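Local coordinates for protein FAD-dependent oxidoreductase (Actinomadura kijaniata, PDB 4KCF) that binds a flavin and a dTDP-linked amino sugar and probably N-oxygenates that sugar on the way to kijanose, on an acyl-CoA dehydrogenase fold, at residues H118-R123 and D153-S158; G182-V187 and I242-C247; H195-A200 and S213-R218. One frame throughout, in Å; residues are numbered along the deposited sequence.

Overall arrangement
All three contacts meet on one mixed beta-sheet next to the flavin and sugar-nucleotide sites. Interaction 1 comes first along the chain and sets helix 111-133 across strand 156-159, with FMN and AKM both in touch. Strand 156-159 runs parallel to strand 195-202, which interaction 3 pairs with strand 210-217, and the centres of interactions 1 and 3 lie about 11 Å apart. Interaction 2 joins strands 178-187 and 240-244, and interaction 3 is nested inside the loop that it closes, centres about 9 Å apart. Interactions 1 and 2, about 17 Å apart, both reach FMN; the middle domain's sheet thus backs the cofactor while helix 111-133 helps to enclose the bound sugar nucleotide.

Interaction 1 of 3, residues H118-R123 and D153-S158. With AKM ([(2R,4S,6R)-4-azanyl-4,6-dimethyl-5,5-bis(oxidanyl)oxan-2-yl] [[(2R,3S,5R)-5-[5-methyl-2,4-bis(oxidanylidene)pyrimidin-1-yl]-3-oxidanyl-oxolan-2-yl]methoxy-oxidanyl-phosphoryl] hydrogen phosphate), chain B; FMN (flavin mononucleotide), chain C.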
loop_
_atom_site.group_PDB
_atom_site.type_symbol
_atom_site.label_atom_id
_atom_site.label_comp_id
_atom_site.label_asym_id
_atom_site.label_seq_id
_atom_site.Cartn_x
_atom_site.Cartn_y
_atom_site.Cartn_z
ATOM N N HIS A 118 4.545 3.048 0.949
ATOM C CA HIS A 118 3.151 3.033 1.316
ATOM C C HIS A 118 2.974 2.066 2.488
ATOM O O HIS A 118 2.157 2.372 3.374
ATOM C CB HIS A 118 2.191 2.652 0.167
ATOM C CG HIS A 118 0.892 2.095 0.667
ATOM N ND1 HIS A 118 -0.263 2.835 0.854
ATOM C CD2 HIS A 118 0.587 0.836 1.041
ATOM C CE1 HIS A 118 -1.210 2.062 1.354
ATOM N NE2 HIS A 118 -0.720 0.834 1.478
ATOM N N MET A 119 3.666 0.921 2.504
ATOM C CA MET A 119 3.400 0.020 3.645
ATOM C C MET A 119 3.695 0.711 5.003
ATOM O O MET A 119 2.923 0.595 5.963
ATOM C CB MET A 119 4.150 -1.307 3.548
ATOM C CG MET A 119 4.176 -2.043 2.191
ATOM S SD MET A 119 2.486 -2.462 1.779
ATOM C CE MET A 119 2.817 -3.114 0.122
ATOM N N GLN A 120 4.807 1.435 5.036
ATOM C CA GLN A 120 5.193 2.240 6.209
ATOM C C GLN A 120 4.199 3.374 6.480
ATOM O O GLN A 120 3.848 3.572 7.629
ATOM C CB GLN A 120 6.609 2.809 6.046
ATOM C CG GLN A 120 7.140 3.652 7.256
ATOM C CD GLN A 120 7.715 2.737 8.357
ATOM O OE1 GLN A 120 7.586 1.523 8.281
ATOM N NE2 GLN A 120 8.360 3.308 9.360
ATOM N N LEU A 121 3.773 4.146 5.474
ATOM C CA LEU A 121 2.889 5.284 5.774
ATOM C C LEU A 121 1.480 4.844 6.194
ATOM O O LEU A 121 0.843 5.361 7.121
ATOM C CB LEU A 121 2.880 6.302 4.637
ATOM C CG LEU A 121 4.233 6.936 4.290
ATOM C CD1 LEU A 121 4.099 8.099 3.291
ATOM C CD2 LEU A 121 5.014 7.438 5.519
ATOM N N SER A 122 1.008 3.810 5.520
ATOM C CA SER A 122 -0.237 3.166 5.889
ATOM C C SER A 122 -0.167 2.779 7.377
ATOM O O SER A 122 -1.131 3.026 8.092
ATOM C CB SER A 122 -0.427 1.921 5.024
ATOM O OG SER A 122 -1.389 1.035 5.604
ATOM N N ARG A 123 0.929 2.166 7.827
ATOM C CA ARG A 123 1.004 1.653 9.216
ATOM C C ARG A 123 0.946 2.773 10.258
ATOM O O ARG A 123 0.345 2.640 11.328
ATOM C CB ARG A 123 2.296 0.875 9.435
ATOM C CG ARG A 123 2.408 0.279 10.850
ATOM C CD ARG A 123 1.354 -0.821 11.003
ATOM N NE ARG A 123 1.459 -1.737 9.877
ATOM C CZ ARG A 123 0.605 -2.720 9.611
ATOM N NH1 ARG A 123 0.798 -3.480 8.525
ATOM N NH2 ARG A 123 -0.430 -2.916 10.413
ATOM N N ASP A 153 14.060 3.703 13.970
ATOM C CA ASP A 153 14.346 2.361 14.447
ATOM C C ASP A 153 13.332 1.315 13.994
ATOM O O ASP A 153 13.646 0.124 14.058
ATOM C CB ASP A 153 14.355 2.314 15.979
ATOM C CG ASP A 153 15.451 3.185 16.592
ATOM O OD1 ASP A 153 16.408 3.587 15.880
ATOM O OD2 ASP A 153 15.303 3.465 17.806
ATOM N N ALA A 154 12.117 1.715 13.623
ATOM C CA ALA A 154 11.132 0.719 13.214
ATOM C C ALA A 154 10.716 0.899 11.736
ATOM O O ALA A 154 10.405 2.013 11.289
ATOM C CB ALA A 154 9.935 0.673 14.173
ATOM N N VAL A 155 10.797 -0.203 10.983
ATOM C CA VAL A 155 10.432 -0.295 9.558
ATOM C C VAL A 155 9.476 -1.481 9.525
ATOM O O VAL A 155 9.859 -2.651 9.779
ATOM C CB VAL A 155 11.608 -0.493 8.616
ATOM C CG1 VAL A 155 11.120 -0.697 7.199
ATOM C CG2 VAL A 155 12.512 0.740 8.597
ATOM N N VAL A 156 8.215 -1.138 9.269
ATOM C CA VAL A 156 7.115 -2.064 9.549
ATOM C C VAL A 156 6.523 -2.638 8.253
ATOM O O VAL A 156 5.967 -1.890 7.424
ATOM C CB VAL A 156 6.041 -1.380 10.418
ATOM C CG1 VAL A 156 4.997 -2.401 10.923
ATOM C CG2 VAL A 156 6.720 -0.605 11.587
ATOM N N CYS A 157 6.649 -3.953 8.099
ATOM C CA CYS A 157 6.251 -4.688 6.919
ATOM C C CYS A 157 4.915 -5.327 7.252
ATOM O O CYS A 157 4.468 -5.342 8.411
ATOM C CB CYS A 157 7.278 -5.752 6.570
ATOM S SG CYS A 157 8.723 -4.927 5.885
ATOM N N SER A 158 4.292 -5.873 6.216
ATOM C CA SER A 158 2.935 -6.367 6.393
ATOM C C SER A 158 2.875 -7.709 5.686
ATOM O O SER A 158 3.282 -7.782 4.515
ATOM C CB SER A 158 1.943 -5.394 5.755
ATOM O OG SER A 158 0.719 -6.099 5.614
HETATM O O2P AKM B . -5.918 -3.901 6.494
HETATM P P AKM B . -5.995 -4.332 7.962
HETATM O O1P AKM B . -6.936 -5.440 8.335
HETATM O OPP AKM B . -4.555 -4.821 8.439
HETATM P P2 AKM B . -3.118 -4.187 8.131
HETATM O O3P AKM B . -2.230 -4.784 9.215
HETATM O O1 AKM B . -2.676 -4.856 6.748
HETATM C C1 AKM B . -2.626 -4.191 5.498
HETATM C C2 AKM B . -2.582 -5.218 4.354
HETATM C C3 AKM B . -2.135 -4.544 3.057
HETATM C C3M AKM B . -3.420 -3.852 2.589
HETATM N N3 AKM B . -1.737 -5.539 2.051
HETATM C C4 AKM B . -0.892 -3.656 3.224
HETATM O O4A AKM B . 0.315 -4.432 3.132
HETATM O O4B AKM B . -0.800 -2.736 2.122
HETATM C C5 AKM B . -0.574 -3.115 4.619
HETATM C C6 AKM B . 0.050 -1.736 4.796
HETATM O O5 AKM B . -1.472 -3.384 5.694
HETATM O O4P AKM B . -3.055 -2.676 7.974
HETATM O "O5'" AKM B . -6.385 -3.021 8.805
HETATM C "C5'" AKM B . -6.563 -3.198 10.209
HETATM C "C4'" AKM B . -6.113 -1.866 10.783
HETATM C "C3'" AKM B . -6.074 -1.838 12.315
HETATM O "O3'" AKM B . -4.727 -2.042 12.716
HETATM C "C2'" AKM B . -6.503 -0.434 12.709
HETATM C "C1'" AKM B . -7.035 0.202 11.423
HETATM O "O4'" AKM B . -7.055 -0.848 10.433
HETATM N N11 AKM B . -8.364 0.823 11.492
HETATM C C21 AKM B . -8.492 2.092 11.122
HETATM O O21 AKM B . -7.393 2.800 10.765
HETATM N N31 AKM B . -9.668 2.742 11.133
HETATM C C41 AKM B . -10.770 2.060 11.494
HETATM O O41 AKM B . -11.989 2.648 11.506
HETATM C C51 AKM B . -10.684 0.637 11.867
HETATM C C5A AKM B . -11.929 -0.113 12.251
HETATM C C61 AKM B . -9.422 0.069 11.852
HETATM N N1 FMN C . 0.499 -8.056 0.521
HETATM C C2 FMN C . 0.797 -7.774 1.816
HETATM O O2 FMN C . 0.005 -8.245 2.679
HETATM N N3 FMN C . 1.875 -7.001 2.128
HETATM C C4 FMN C . 2.674 -6.602 1.114
HETATM O O4 FMN C . 3.766 -5.839 1.397
HETATM C C4A FMN C . 2.351 -6.863 -0.240
HETATM N N5 FMN C . 3.117 -6.434 -1.293
HETATM C C5A FMN C . 2.784 -6.797 -2.563
HETATM C C6 FMN C . 3.581 -6.352 -3.619
HETATM C C7 FMN C . 3.251 -6.690 -4.944
HETATM C C7M FMN C . 4.122 -6.225 -6.080
HETATM C C8 FMN C . 2.065 -7.528 -5.223
HETATM C C8M FMN C . 1.638 -7.934 -6.618
HETATM C C9 FMN C . 1.306 -7.929 -4.131
HETATM C C9A FMN C . 1.640 -7.575 -2.809
HETATM N N10 FMN C . 0.881 -8.022 -1.770
HETATM C C10 FMN C . 1.228 -7.628 -0.522
HETATM C "C1'" FMN C . -0.290 -8.914 -1.879
HETATM C "C2'" FMN C . -1.565 -8.762 -2.709
HETATM O "O2'" FMN C . -2.130 -7.746 -1.883
HETATM C "C3'" FMN C . -2.501 -9.963 -3.045
HETATM O "O3'" FMN C . -2.881 -10.779 -1.911
HETATM C "C4'" FMN C . -2.211 -11.017 -4.150
HETATM O "O4'" FMN C . -1.233 -10.839 -5.209
HETATM O O HOH W 1 3.151 -1.924 7.274
#
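The R123 guanidinium is met at its edge, in plane, by S158 CB, AKM O3P and water 1, while V156 CG1 approaches it obliquely. In this acyl-CoA dehydrogenase fold, residues 118-123 of helix 111-133 cross residues 156-158 at 101°. The imidazole of H118 carries S122 CB over one face, offset toward the rim, and has M119 SD and AKM O4B at its edge. The amide of Q120 spans the entry of the strand: V156 N donates to Q120 OE1 in the carbonyl plane, 2.9 Å at 175°, and Q120 NE2 donates to A154 O at 3.1 Å and also to M80 O. A leucine in place of Q120 would probably leave V156 N, A154 O and M80 O without these mates and the strand's entry less firmly fixed to the helix. R123 CG, anti to the backbone N (chi1 -178°), lies 3.7 Å from V156 CG1, and bends at chi2 and chi3 bring NE against the same methyl and turn the guanidinium to the diphosphate. Water 1 donates to M119 O and V156 O and accepts from R123 NH1. R123 NH2 reaches AKM O3P at 2.9 Å, and S158 OG shares a 3.0 Å hydrogen bond with AKM O4A.

Interaction 2 of 3, residues G182-V187 and I242-C247; sequences GRKTLV and IVFDDC. With FMN (flavin mononucleotide), chain C.
K184 and I242 form a hydrogen-bonded antiparallel pair, and the lysine side chain can be traced outward from it. K184 CB rests on I242 CG1 at 3.9 Å. CG, anti to the carbonyl carbon (chi1 -74°), comes to the edge of the F244 ring, in its plane, 3.8 Å from F244 CE2. A bend at chi2 (-50°) then leads the chain away from strand 240-244: CE passes I198 CG2, and NZ ends in a salt bridge with D162 and hydrogen bonds to the carbonyls of I160 and N199, so the buried ammonium has several partners.

K184 N bonds to I242 O and I242 N to K184 O, each at 2.9 Å, and G182 and F244 exchange a second pair. Between them the non-hydrogen-bonded pair R183 and V243 puts its side chains on the other face, where R183 NE lies 3.9 Å from V243 CG2; the guanidinium is held by a salt bridge to D241. At G182, phi of 139° would jam a CB against the preceding carbonyl, and F244 CD2 packs within 3.6 Å of G182 C.

Farther along, V187 CG2 meets I242 CD1 at 3.6 Å, and L186 O approaches C4A of the flavin. I242 and F244 press on strand 195-202, I242 also touches F223, and V243 is backbone-bonded to T224, of strand 223-225; strand 178-187 runs through the middle-domain sheet to the FMN site.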
loop_
_atom_site.group_PDB
_atom_site.type_symbol
_atom_site.label_atom_id
_atom_site.label_comp_id
_atom_site.label_asym_id
_atom_site.label_seq_id
_atom_site.Cartn_x
_atom_site.Cartn_y
_atom_site.Cartn_z
ATOM N N GLY A 182 4.254 -21.010 10.000
ATOM C CA GLY A 182 3.709 -20.687 8.689
ATOM C C GLY A 182 4.690 -19.948 7.802
ATOM O O GLY A 182 5.908 -20.045 7.988
ATOM N N ARG A 183 4.139 -19.273 6.797
ATOM C CA ARG A 183 4.878 -18.588 5.743
ATOM C C ARG A 183 3.926 -17.621 5.029
ATOM O O ARG A 183 2.761 -17.961 4.753
ATOM C CB ARG A 183 5.646 -19.553 4.825
ATOM C CG ARG A 183 5.534 -19.250 3.349
ATOM C CD ARG A 183 6.786 -19.049 2.522
ATOM N NE ARG A 183 7.403 -20.300 2.148
ATOM C CZ ARG A 183 8.172 -20.561 1.091
ATOM N NH1 ARG A 183 8.500 -19.750 0.087
ATOM N NH2 ARG A 183 8.605 -21.802 1.031
ATOM N N LYS A 184 4.404 -16.396 4.826
ATOM C CA LYS A 184 3.622 -15.378 4.136
ATOM C C LYS A 184 4.355 -15.153 2.830
ATOM O O LYS A 184 5.588 -15.234 2.763
ATOM C CB LYS A 184 3.541 -14.076 4.940
ATOM C CG LYS A 184 2.633 -14.095 6.166
ATOM C CD LYS A 184 1.242 -14.662 5.812
ATOM C CE LYS A 184 0.292 -14.423 6.970
ATOM N NZ LYS A 184 -1.051 -15.037 6.701
ATOM N N THR A 185 3.595 -14.906 1.772
ATOM C CA THR A 185 4.205 -14.538 0.503
ATOM C C THR A 185 3.935 -13.056 0.208
ATOM O O THR A 185 2.983 -12.487 0.734
ATOM C CB THR A 185 3.807 -15.520 -0.647
ATOM O OG1 THR A 185 4.511 -15.154 -1.845
ATOM C CG2 THR A 185 2.297 -15.522 -0.871
ATOM N N LEU A 186 4.778 -12.411 -0.591
ATOM C CA LEU A 186 4.559 -11.019 -1.043
ATOM C C LEU A 186 4.634 -10.043 0.137
ATOM O O LEU A 186 3.615 -9.523 0.590
ATOM C CB LEU A 186 3.247 -10.887 -1.845
ATOM C CG LEU A 186 3.118 -11.940 -2.962
ATOM C CD1 LEU A 186 1.715 -11.928 -3.573
ATOM C CD2 LEU A 186 4.144 -11.686 -4.065
ATOM N N VAL A 187 5.824 -9.827 0.697
ATOM C CA VAL A 187 5.953 -8.949 1.858
ATOM C C VAL A 187 6.898 -7.860 1.412
ATOM O O VAL A 187 8.114 -8.029 1.530
ATOM C CB VAL A 187 6.559 -9.645 3.110
ATOM C CG1 VAL A 187 6.525 -8.685 4.311
ATOM C CG2 VAL A 187 5.747 -10.895 3.490
ATOM N N ILE A 242 8.265 -14.620 3.724
ATOM C CA ILE A 242 8.854 -14.758 5.065
ATOM C C ILE A 242 8.335 -16.046 5.708
ATOM O O ILE A 242 7.173 -16.414 5.514
ATOM C CB ILE A 242 8.609 -13.510 5.935
ATOM C CG1 ILE A 242 7.122 -13.398 6.275
ATOM C CG2 ILE A 242 9.129 -12.271 5.219
ATOM C CD1 ILE A 242 6.704 -12.035 6.732
ATOM N N VAL A 243 9.204 -16.743 6.439
ATOM C CA VAL A 243 8.874 -18.032 7.040
ATOM C C VAL A 243 8.870 -17.965 8.569
ATOM O O VAL A 243 9.722 -17.304 9.142
ATOM C CB VAL A 243 9.826 -19.119 6.520
ATOM C CG1 VAL A 243 9.491 -20.474 7.135
ATOM C CG2 VAL A 243 9.765 -19.168 4.981
ATOM N N PHE A 244 7.884 -18.577 9.224
ATOM C CA PHE A 244 7.833 -18.628 10.684
ATOM C C PHE A 244 7.882 -20.083 11.082
ATOM O O PHE A 244 7.052 -20.900 10.669
ATOM C CB PHE A 244 6.561 -18.024 11.252
ATOM C CG PHE A 244 6.120 -16.806 10.507
ATOM C CD1 PHE A 244 6.708 -15.581 10.748
ATOM C CD2 PHE A 244 5.090 -16.888 9.587
ATOM C CE1 PHE A 244 6.281 -14.439 10.088
ATOM C CE2 PHE A 244 4.687 -15.757 8.887
ATOM C CZ PHE A 244 5.276 -14.530 9.148
ATOM N N ASP A 245 8.889 -20.390 11.885
ATOM C CA ASP A 245 9.057 -21.758 12.369
ATOM C C ASP A 245 9.129 -21.767 13.902
ATOM O O ASP A 245 10.161 -21.456 14.505
ATOM C CB ASP A 245 10.276 -22.425 11.730
ATOM C CG ASP A 245 10.429 -23.868 12.170
ATOM O OD1 ASP A 245 9.533 -24.458 12.823
ATOM O OD2 ASP A 245 11.493 -24.428 11.856
ATOM N N ASP A 246 8.003 -22.121 14.513
ATOM C CA ASP A 246 7.886 -22.113 15.962
ATOM C C ASP A 246 8.376 -20.778 16.490
ATOM O O ASP A 246 9.109 -20.776 17.466
ATOM C CB ASP A 246 8.697 -23.266 16.564
ATOM C CG ASP A 246 8.123 -24.631 16.194
ATOM O OD1 ASP A 246 6.902 -24.751 16.445
ATOM O OD2 ASP A 246 8.854 -25.534 15.696
ATOM N N CYS A 247 7.975 -19.664 15.881
ATOM C CA CYS A 247 8.359 -18.333 16.352
ATOM C C CYS A 247 7.692 -17.940 17.669
ATOM O O CYS A 247 6.452 -17.899 17.745
ATOM C CB CYS A 247 8.031 -17.253 15.315
ATOM S SG CYS A 247 9.113 -17.217 13.880
HETATM N N1 FMN C . 0.499 -8.056 0.521
HETATM C C2 FMN C . 0.797 -7.774 1.816
HETATM O O2 FMN C . 0.005 -8.245 2.679
HETATM N N3 FMN C . 1.875 -7.001 2.128
HETATM C C4 FMN C . 2.674 -6.602 1.114
HETATM O O4 FMN C . 3.766 -5.839 1.397
HETATM C C4A FMN C . 2.351 -6.863 -0.240
HETATM N N5 FMN C . 3.117 -6.434 -1.293
HETATM C C5A FMN C . 2.784 -6.797 -2.563
HETATM C C6 FMN C . 3.581 -6.352 -3.619
HETATM C C7 FMN C . 3.251 -6.690 -4.944
HETATM C C7M FMN C . 4.122 -6.225 -6.080
HETATM C C8 FMN C . 2.065 -7.528 -5.223
HETATM C C8M FMN C . 1.638 -7.934 -6.618
HETATM C C9 FMN C . 1.306 -7.929 -4.131
HETATM C C9A FMN C . 1.640 -7.575 -2.809
HETATM N N10 FMN C . 0.881 -8.022 -1.770
HETATM C C10 FMN C . 1.228 -7.628 -0.522
HETATM C "C1'" FMN C . -0.290 -8.914 -1.879
HETATM C "C2'" FMN C . -1.565 -8.762 -2.709
HETATM O "O2'" FMN C . -2.130 -7.746 -1.883
HETATM C "C3'" FMN C . -2.501 -9.963 -3.045
HETATM O "O3'" FMN C . -2.881 -10.779 -1.911
HETATM C "C4'" FMN C . -2.211 -11.017 -4.150
HETATM O "O4'" FMN C . -1.233 -10.839 -5.209
#

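Interaction 3 of 3, residues H195-A200 and S213-R218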
loop_
_atom_site.group_PDB
_atom_site.type_symbol
_atom_site.label_atom_id
_atom_site.label_comp_id
_atom_site.label_asym_id
_atom_site.label_seq_id
_atom_site.Cartn_x
_atom_site.Cartn_y
_atom_site.Cartn_z
ATOM N N HIS A 195 10.072 -4.950 11.783
ATOM C CA HIS A 195 8.817 -5.364 12.396
ATOM C C HIS A 195 7.859 -5.841 11.307
ATOM O O HIS A 195 7.780 -5.221 10.223
ATOM C CB HIS A 195 8.171 -4.161 13.056
ATOM C CG HIS A 195 8.809 -3.763 14.355
ATOM N ND1 HIS A 195 10.020 -3.112 14.412
ATOM C CD2 HIS A 195 8.409 -3.943 15.641
ATOM C CE1 HIS A 195 10.324 -2.882 15.682
ATOM N NE2 HIS A 195 9.373 -3.390 16.449
ATOM N N PHE A 196 7.142 -6.919 11.606
ATOM C CA PHE A 196 6.310 -7.558 10.589
ATOM C C PHE A 196 4.946 -7.815 11.197
ATOM O O PHE A 196 4.809 -8.636 12.103
ATOM C CB PHE A 196 6.941 -8.869 10.122
ATOM C CG PHE A 196 8.249 -8.666 9.428
ATOM C CD1 PHE A 196 8.326 -8.656 8.044
ATOM C CD2 PHE A 196 9.412 -8.441 10.148
ATOM C CE1 PHE A 196 9.539 -8.424 7.404
ATOM C CE2 PHE A 196 10.630 -8.207 9.520
ATOM C CZ PHE A 196 10.700 -8.213 8.145
ATOM N N VAL A 197 3.945 -7.088 10.726
ATOM C CA VAL A 197 2.582 -7.345 11.201
ATOM C C VAL A 197 1.933 -8.445 10.359
ATOM O O VAL A 197 1.671 -8.246 9.155
ATOM C CB VAL A 197 1.707 -6.084 11.152
ATOM C CG1 VAL A 197 0.269 -6.432 11.545
ATOM C CG2 VAL A 197 2.339 -4.963 12.007
ATOM N N ILE A 198 1.626 -9.555 11.022
ATOM C CA ILE A 198 1.322 -10.791 10.337
ATOM C C ILE A 198 -0.142 -11.148 10.546
ATOM O O ILE A 198 -0.574 -11.049 11.684
ATOM C CB ILE A 198 2.259 -11.907 10.869
ATOM C CG1 ILE A 198 3.735 -11.603 10.544
ATOM C CG2 ILE A 198 1.899 -13.264 10.303
ATOM C CD1 ILE A 198 4.034 -11.257 9.105
ATOM N N ASN A 199 -0.905 -11.458 9.493
ATOM C CA ASN A 199 -2.270 -12.017 9.614
ATOM C C ASN A 199 -2.211 -13.515 9.898
ATOM O O ASN A 199 -1.724 -14.267 9.064
ATOM C CB ASN A 199 -3.132 -11.746 8.362
ATOM C CG ASN A 199 -4.331 -12.694 8.190
ATOM O OD1 ASN A 199 -4.519 -13.285 7.114
ATOM N ND2 ASN A 199 -5.171 -12.807 9.211
ATOM N N ALA A 200 -2.708 -13.943 11.054
ATOM C CA ALA A 200 -2.602 -15.330 11.467
ATOM C C ALA A 200 -3.943 -15.712 12.069
ATOM O O ALA A 200 -4.698 -14.821 12.456
ATOM C CB ALA A 200 -1.503 -15.482 12.511
ATOM N N SER A 213 -3.366 -10.610 14.750
ATOM C CA SER A 213 -2.253 -9.930 14.111
ATOM C C SER A 213 -1.019 -9.917 15.021
ATOM O O SER A 213 -0.749 -8.895 15.638
ATOM C CB SER A 213 -2.608 -8.502 13.656
ATOM O OG SER A 213 -3.750 -8.472 12.833
ATOM N N PRO A 214 -0.254 -11.025 15.102
ATOM C CA PRO A 214 1.036 -10.924 15.806
ATOM C C PRO A 214 2.002 -9.938 15.131
ATOM O O PRO A 214 1.996 -9.736 13.903
ATOM C CB PRO A 214 1.590 -12.346 15.755
ATOM C CG PRO A 214 0.863 -13.036 14.668
ATOM C CD PRO A 214 -0.486 -12.366 14.532
ATOM N N VAL A 215 2.817 -9.275 15.940
ATOM C CA VAL A 215 3.880 -8.458 15.408
ATOM C C VAL A 215 5.175 -9.210 15.671
ATOM O O VAL A 215 5.468 -9.432 16.824
ATOM C CB VAL A 215 3.864 -7.100 16.079
ATOM C CG1 VAL A 215 4.954 -6.257 15.470
ATOM C CG2 VAL A 215 2.474 -6.499 15.937
ATOM N N VAL A 216 5.921 -9.600 14.642
ATOM C CA VAL A 216 7.160 -10.340 14.706
ATOM C C VAL A 216 8.339 -9.380 14.469
ATOM O O VAL A 216 8.348 -8.605 13.503
ATOM C CB VAL A 216 7.117 -11.426 13.579
ATOM C CG1 VAL A 216 8.300 -12.369 13.663
ATOM C CG2 VAL A 216 5.834 -12.226 13.655
ATOM N N THR A 217 9.364 -9.427 15.317
ATOM C CA THR A 217 10.548 -8.585 15.084
ATOM C C THR A 217 11.590 -9.383 14.307
ATOM O O THR A 217 11.545 -10.611 14.279
ATOM C CB THR A 217 11.143 -8.084 16.402
ATOM O OG1 THR A 217 11.418 -9.253 17.185
ATOM C CG2 THR A 217 10.145 -7.189 17.152
ATOM N N ARG A 218 12.522 -8.692 13.663
ATOM C CA ARG A 218 13.364 -9.355 12.675
ATOM C C ARG A 218 14.239 -10.400 13.368
ATOM O O ARG A 218 14.574 -11.410 12.756
ATOM C CB ARG A 218 14.211 -8.334 11.894
ATOM C CG ARG A 218 14.917 -8.909 10.679
ATOM C CD ARG A 218 15.883 -7.940 9.983
ATOM N NE ARG A 218 16.262 -8.641 8.755
ATOM C CZ ARG A 218 15.684 -8.477 7.563
ATOM N NH1 ARG A 218 16.088 -9.202 6.529
ATOM N NH2 ARG A 218 14.727 -7.572 7.376
#
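I198 and V216 make up the apolar centre, I198 CG1 lying 3.8 Å from V216 CG2 where the two side chains cross. They belong to a beta hairpin, strands 195-202 and 210-217, within the sheet of the acyl-CoA dehydrogenase middle domain. F196 and V216 face the same way, backing this centre with CB against CB, and I198 CB also meets P214 CG. A200 continues the apolar row, its CB 3.9 Å from P214 CD. The ring of F196 meets that of F223.

The opposite face carries V197 beside V215, CG2 to CG2 at 4.2 Å; V197 also touches V156 of the parallel neighbouring strand and the bound AKM, which puts this face of the hairpin toward the bound sugar nucleotide.

Three backbone hydrogen bonds join the strands: F196 N to V216 O, V216 N to F196 O, and I198 N to P214 O. P214 has no N-H to return the last one, and I198 O instead receives a CA-H...O contact from S213 CA at 3.2 Å.

Outward, H195 and T217 lie side by side as a non-hydrogen-bonded pair. T217 CG2, anti to the carbonyl carbon, sits 4.3 Å from the H195 ring centroid, an off-centre CH-pi contact, while T217 OG1 turns to T220 and D219. At the polar edge the extended R218 brings NH2 to the edge of the F196 ring, with the ring and guanidinium planes 56° apart. That nitrogen is hydrogen-bonded to the carbonyls of A190 and G193 and stands 4.1 Å from F196 CZ.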